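Local coordinates for mitotic checkpoint control protein kinase BUB1 (Drosophila melanogaster, PDB 6JKK) that probably acts as an ATP-dependent protein kinase of the mitotic checkpoint at kinetochores, phosphorylating CENP-E, with the kinase domain as the part present here, at residues Ser138-Cys143 with Ile183-Phe188; Gln165-Val170 with Ser254-Leu259. All coordinates share one frame; numbering follows the deposited sequence.

Following the chain from its N terminus, residues 138-143 open helix 139-150, 165-170 lie within helix 156-175, 183-188 run through a loop with a 3-10 turn into the start of strand 188-190, and helix 246-261 holds residues 254-259. Contact 1 closes a loop of 39 intervening residues, which holds helix 156-175; contact 2 closes one of 83. Their segments alternate along the chain, so the closures cross. With centres about 10 Å apart, they also meet directly: Val255 CG2 lies 3.5 Å from Pro185 N, and Met166 SD 3.6 Å from Phe188 CE1. Contact 1 thus joins the kinase catalytic loop to helix 139-150, and contact 2 joins two long helices of the C-terminal lobe.

Contact 1: residues Ser138-Cys143 with Ile183-Phe188; sequences SLIGVC and IKPDNF
Ile140 crosses Pro185 obliquely, its CG1 pressed onto the ring at Pro185 CB with a separation of 3.4 Å, tighter than a usual carbon-carbon contact. CD1 of Ile140 follows over the same ring atom, Pro185 CB, at 3.6 Å. CG1 stands beside the backbone N and anti to the carbonyl carbon (chi1 -83°), an orientation that also sets it against the carboxylate of Asp186, with OD1 3.8 Å from Ile140 CG1. An alanine here would probably open a gap over Pro185 CB and leave the Asp186 carboxylate without its apolar neighbour. Leu139 behaves differently: it lies beside Phe188, the two side chains pointing the same way, and Leu139 CD1 meets Phe188 CB at 3.8 Å. Leu162 and Met166 of helix 156-175 also touch this leucine.

The sequence His180 to Asn187 matches the catalytic loop of protein kinases, and the helix it meets is the one named alpha-D in that fold. In the first turn of this helix Leu139 N donates to Phe188 O at 2.8 Å, a moderately bent bond with an angle of 144° at the hydrogen. A second, weak bond runs from the same Leu139 N to Pro185 O at 3.4 Å. Ser138 is the N-cap: its OG, placed between the backbone N and the carbonyl carbon, accepts a weak bond from Gly141 N at 3.3 Å. Ser138 CB faces the loop backbone, 3.6 Å from Asp186 O.

Contact 2: residues Gln165-Val170 with Ser254-Leu259; sequences QMLDIV and SVMHVL
Met166 and Val255 meet between two nearly antiparallel helices of the protein kinase C-terminal lobe, those called alpha-E (156-175) and alpha-F (246-261). The short segments run at 164° to each other, and their axes approach no closer than 12.0 Å. That wide spacing, with Met166 CA and Met256 CA still 9.1 Å apart, is bridged by long side chains, chiefly the two methionines.

The Met166 side chain passes slantwise over Val255, and Met166 SD rests 3.5 Å from Val255 CG1, the methyl anti to the backbone N.

Carbon-to-carbon packing makes up the rest. The Met166 chain bends at its third torsion (chi3 -66°), turning CE toward helix 246-261. The Met166 and Leu259 side chains meet tip to tip, Met166 CE lying 3.9 Å from Leu259 CD1; Met166 CE is a looser 4.3 Å from Met256 CG.

No hydrogen bond links the two segments, and every residue that touches is buried. Leu139 of helix 139-150 adjoins Val255 and Leu259, while Leu313 and Leu317 of helix 310-322 pack on Leu167.

From the other helix, Met256 reaches back with its chain extended beyond CG (chi3 -177°) and crosses Leu167 at about a right angle, setting its terminal methyl CE 4.1 Å from both CG and CD1 of Leu167.

Contact 1: residues Ser138-Cys143 with Ile183-Phe188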
loop_
_atom_site.group_PDB
_atom_site.type_symbol
_atom_site.label_atom_id
_atom_site.label_comp_id
_atom_site.label_asym_id
_atom_site.label_seq_id
_atom_site.Cartn_x
_atom_site.Cartn_y
_atom_site.Cartn_z
ATOM N N SER A 138 -3.234 9.509 4.375
ATOM C CA SER A 138 -2.211 8.474 4.242
ATOM C C SER A 138 -1.234 8.534 5.408
ATOM O O SER A 138 -1.255 9.481 6.200
ATOM C CB SER A 138 -1.435 8.663 2.944
ATOM O OG SER A 138 -0.596 9.803 3.024
ATOM N N LEU A 139 -0.364 7.532 5.508
ATOM C CA LEU A 139 0.685 7.545 6.529
ATOM C C LEU A 139 1.626 8.738 6.399
ATOM O O LEU A 139 2.156 9.222 7.403
ATOM C CB LEU A 139 1.476 6.233 6.529
ATOM C CG LEU A 139 0.875 5.142 7.400
ATOM C CD1 LEU A 139 1.794 3.939 7.471
ATOM C CD2 LEU A 139 0.586 5.672 8.799
ATOM N N ILE A 140 1.836 9.205 5.168
ATOM C CA ILE A 140 2.620 10.414 4.919
ATOM C C ILE A 140 1.975 11.612 5.609
ATOM O O ILE A 140 2.624 12.333 6.378
ATOM C CB ILE A 140 2.742 10.705 3.402
ATOM C CG1 ILE A 140 3.868 9.885 2.788
ATOM C CG2 ILE A 140 3.009 12.195 3.146
ATOM C CD1 ILE A 140 5.257 10.313 3.268
ATOM N N GLY A 141 0.691 11.818 5.337
ATOM C CA GLY A 141 -0.033 12.943 5.902
ATOM C C GLY A 141 -0.086 12.893 7.418
ATOM O O GLY A 141 0.058 13.917 8.087
ATOM N N VAL A 142 -0.297 11.693 7.954
ATOM C CA VAL A 142 -0.305 11.471 9.399
ATOM C C VAL A 142 1.072 11.724 10.002
ATOM O O VAL A 142 1.207 12.431 11.003
ATOM C CB VAL A 142 -0.751 10.028 9.726
ATOM C CG1 VAL A 142 -0.531 9.716 11.202
ATOM C CG2 VAL A 142 -2.210 9.829 9.353
ATOM N N CYS A 143 2.097 11.138 9.391
ATOM C CA CYS A 143 3.478 11.300 9.855
ATOM C C CYS A 143 3.887 12.772 9.922
ATOM O O CYS A 143 4.547 13.230 10.869
ATOM C CB CYS A 143 4.399 10.567 8.884
ATOM S SG CYS A 143 5.960 10.002 9.552
ATOM N N ILE A 183 4.800 -0.220 -2.776
ATOM C CA ILE A 183 4.571 0.065 -1.363
ATOM C C ILE A 183 5.393 1.264 -0.905
ATOM O O ILE A 183 6.621 1.269 -1.006
ATOM C CB ILE A 183 4.856 -1.147 -0.461
ATOM C CG1 ILE A 183 3.866 -2.273 -0.786
ATOM C CG2 ILE A 183 4.744 -0.748 1.007
ATOM C CD1 ILE A 183 3.869 -3.403 0.222
ATOM N N LYS A 184 4.699 2.280 -0.404
ATOM C CA LYS A 184 5.355 3.479 0.116
ATOM C C LYS A 184 4.398 4.129 1.115
ATOM O O LYS A 184 3.241 3.715 1.195
ATOM C CB LYS A 184 5.742 4.408 -1.031
ATOM C CG LYS A 184 4.585 4.941 -1.821
ATOM C CD LYS A 184 5.065 5.422 -3.178
ATOM C CE LYS A 184 3.909 5.931 -4.007
ATOM N NZ LYS A 184 4.298 6.048 -5.439
ATOM N N PRO A 185 4.872 5.121 1.904
ATOM C CA PRO A 185 3.981 5.599 2.966
ATOM C C PRO A 185 2.655 6.149 2.434
ATOM O O PRO A 185 1.653 6.064 3.147
ATOM C CB PRO A 185 4.800 6.711 3.631
ATOM C CG PRO A 185 6.223 6.362 3.342
ATOM C CD PRO A 185 6.189 5.786 1.957
ATOM N N ASP A 186 2.654 6.658 1.201
ATOM C CA ASP A 186 1.449 7.178 0.548
ATOM C C ASP A 186 0.366 6.122 0.343
ATOM O O ASP A 186 -0.821 6.450 0.211
ATOM C CB ASP A 186 1.810 7.735 -0.834
ATOM C CG ASP A 186 3.024 8.632 -0.809
ATOM O OD1 ASP A 186 4.143 8.127 -0.559
ATOM O OD2 ASP A 186 2.858 9.844 -1.065
ATOM N N ASN A 187 0.764 4.854 0.284
ATOM C CA ASN A 187 -0.186 3.801 -0.069
ATOM C C ASN A 187 -0.771 3.018 1.101
ATOM O O ASN A 187 -1.453 2.009 0.897
ATOM C CB ASN A 187 0.404 2.876 -1.136
ATOM C CG ASN A 187 0.439 3.530 -2.507
ATOM O OD1 ASN A 187 -0.339 4.448 -2.789
ATOM N ND2 ASN A 187 1.341 3.065 -3.365
ATOM N N PHE A 188 -0.492 3.479 2.323
ATOM C CA PHE A 188 -1.259 3.064 3.493
ATOM C C PHE A 188 -2.085 4.241 3.986
ATOM O O PHE A 188 -1.541 5.309 4.291
ATOM C CB PHE A 188 -0.350 2.572 4.630
ATOM C CG PHE A 188 0.232 1.207 4.392
ATOM C CD1 PHE A 188 1.544 1.068 3.956
ATOM C CD2 PHE A 188 -0.535 0.061 4.601
ATOM C CE1 PHE A 188 2.091 -0.189 3.728
ATOM C CE2 PHE A 188 0.006 -1.208 4.374
ATOM C CZ PHE A 188 1.323 -1.327 3.936
#

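Contact 2: residues Gln165-Val170 with Ser254-Leu259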
loop_
_atom_site.group_PDB
_atom_site.type_symbol
_atom_site.label_atom_id
_atom_site.label_comp_id
_atom_site.label_asym_id
_atom_site.label_seq_id
_atom_site.Cartn_x
_atom_site.Cartn_y
_atom_site.Cartn_z
ATOM N N GLN A 165 1.060 -3.937 12.077
ATOM C CA GLN A 165 -0.115 -3.966 11.219
ATOM C C GLN A 165 0.258 -4.095 9.749
ATOM O O GLN A 165 -0.349 -4.888 9.021
ATOM C CB GLN A 165 -0.955 -2.705 11.411
ATOM C CG GLN A 165 -1.607 -2.577 12.775
ATOM C CD GLN A 165 -2.409 -1.298 12.891
ATOM O OE1 GLN A 165 -3.240 -1.005 12.034
ATOM N NE2 GLN A 165 -2.149 -0.517 13.934
ATOM N N MET A 166 1.234 -3.305 9.310
ATOM C CA MET A 166 1.641 -3.320 7.907
ATOM C C MET A 166 2.191 -4.682 7.527
ATOM O O MET A 166 1.973 -5.154 6.414
ATOM C CB MET A 166 2.687 -2.235 7.619
ATOM C CG MET A 166 2.124 -0.831 7.552
ATOM S SD MET A 166 3.374 0.371 7.066
ATOM C CE MET A 166 4.464 0.286 8.495
ATOM N N LEU A 167 2.919 -5.304 8.448
ATOM C CA LEU A 167 3.438 -6.648 8.219
ATOM C C LEU A 167 2.293 -7.638 8.035
ATOM O O LEU A 167 2.369 -8.534 7.193
ATOM C CB LEU A 167 4.322 -7.086 9.390
ATOM C CG LEU A 167 5.763 -6.595 9.342
ATOM C CD1 LEU A 167 6.374 -6.613 10.737
ATOM C CD2 LEU A 167 6.563 -7.449 8.377
ATOM N N ASP A 168 1.237 -7.484 8.828
ATOM C CA ASP A 168 0.101 -8.409 8.749
ATOM C C ASP A 168 -0.599 -8.242 7.403
ATOM O O ASP A 168 -0.985 -9.221 6.764
ATOM C CB ASP A 168 -0.883 -8.142 9.894
ATOM C CG ASP A 168 -1.435 -9.419 10.515
ATOM O OD1 ASP A 168 -0.879 -10.515 10.266
ATOM O OD2 ASP A 168 -2.416 -9.313 11.285
ATOM N N ILE A 169 -0.748 -6.996 6.965
ATOM C CA ILE A 169 -1.437 -6.714 5.705
ATOM C C ILE A 169 -0.668 -7.272 4.503
ATOM O O ILE A 169 -1.256 -7.878 3.602
ATOM C CB ILE A 169 -1.681 -5.194 5.540
ATOM C CG1 ILE A 169 -2.693 -4.710 6.587
ATOM C CG2 ILE A 169 -2.180 -4.871 4.141
ATOM C CD1 ILE A 169 -2.777 -3.183 6.721
ATOM N N VAL A 170 0.647 -7.077 4.500
ATOM C CA VAL A 170 1.494 -7.572 3.416
ATOM C C VAL A 170 1.564 -9.100 3.421
ATOM O O VAL A 170 1.514 -9.738 2.362
ATOM C CB VAL A 170 2.907 -6.948 3.511
ATOM C CG1 VAL A 170 3.858 -7.563 2.494
ATOM C CG2 VAL A 170 2.813 -5.454 3.304
ATOM N N SER A 254 11.087 0.741 3.756
ATOM C CA SER A 254 11.146 2.153 3.409
ATOM C C SER A 254 10.073 2.923 4.182
ATOM O O SER A 254 10.314 4.043 4.635
ATOM C CB SER A 254 10.988 2.356 1.899
ATOM O OG SER A 254 9.621 2.480 1.543
ATOM N N VAL A 255 8.901 2.313 4.359
ATOM C CA VAL A 255 7.823 2.957 5.112
ATOM C C VAL A 255 8.154 3.026 6.608
ATOM O O VAL A 255 7.945 4.058 7.253
ATOM C CB VAL A 255 6.473 2.240 4.924
ATOM C CG1 VAL A 255 5.393 2.937 5.739
ATOM C CG2 VAL A 255 6.077 2.229 3.459
ATOM N N MET A 256 8.659 1.927 7.158
ATOM C CA MET A 256 9.066 1.910 8.562
ATOM C C MET A 256 10.125 2.979 8.803
ATOM O O MET A 256 10.115 3.649 9.832
ATOM C CB MET A 256 9.616 0.538 8.962
ATOM C CG MET A 256 8.637 -0.617 8.820
ATOM S SD MET A 256 9.469 -2.135 9.324
ATOM C CE MET A 256 8.170 -3.339 8.993
ATOM N N HIS A 257 11.028 3.145 7.838
ATOM C CA HIS A 257 12.109 4.127 7.940
ATOM C C HIS A 257 11.589 5.566 7.996
ATOM O O HIS A 257 12.091 6.388 8.772
ATOM C CB HIS A 257 13.078 3.957 6.761
ATOM C CG HIS A 257 14.336 4.758 6.882
ATOM N ND1 HIS A 257 14.391 6.107 6.607
ATOM C CD2 HIS A 257 15.595 4.395 7.231
ATOM C CE1 HIS A 257 15.624 6.545 6.794
ATOM N NE2 HIS A 257 16.375 5.525 7.173
ATOM N N VAL A 258 10.598 5.874 7.164
ATOM C CA VAL A 258 10.018 7.221 7.145
ATOM C C VAL A 258 9.313 7.522 8.467
ATOM O O VAL A 258 9.408 8.636 8.993
ATOM C CB VAL A 258 9.037 7.403 5.961
ATOM C CG1 VAL A 258 8.395 8.777 6.000
ATOM C CG2 VAL A 258 9.766 7.230 4.653
ATOM N N LEU A 259 8.616 6.521 9.006
ATOM C CA LEU A 259 7.882 6.680 10.254
ATOM C C LEU A 259 8.841 6.904 11.418
ATOM O O LEU A 259 8.642 7.803 12.238
ATOM C CB LEU A 259 7.011 5.445 10.522
ATOM C CG LEU A 259 5.929 5.120 9.488
ATOM C CD1 LEU A 259 5.128 3.895 9.904
ATOM C CD2 LEU A 259 5.013 6.302 9.308
#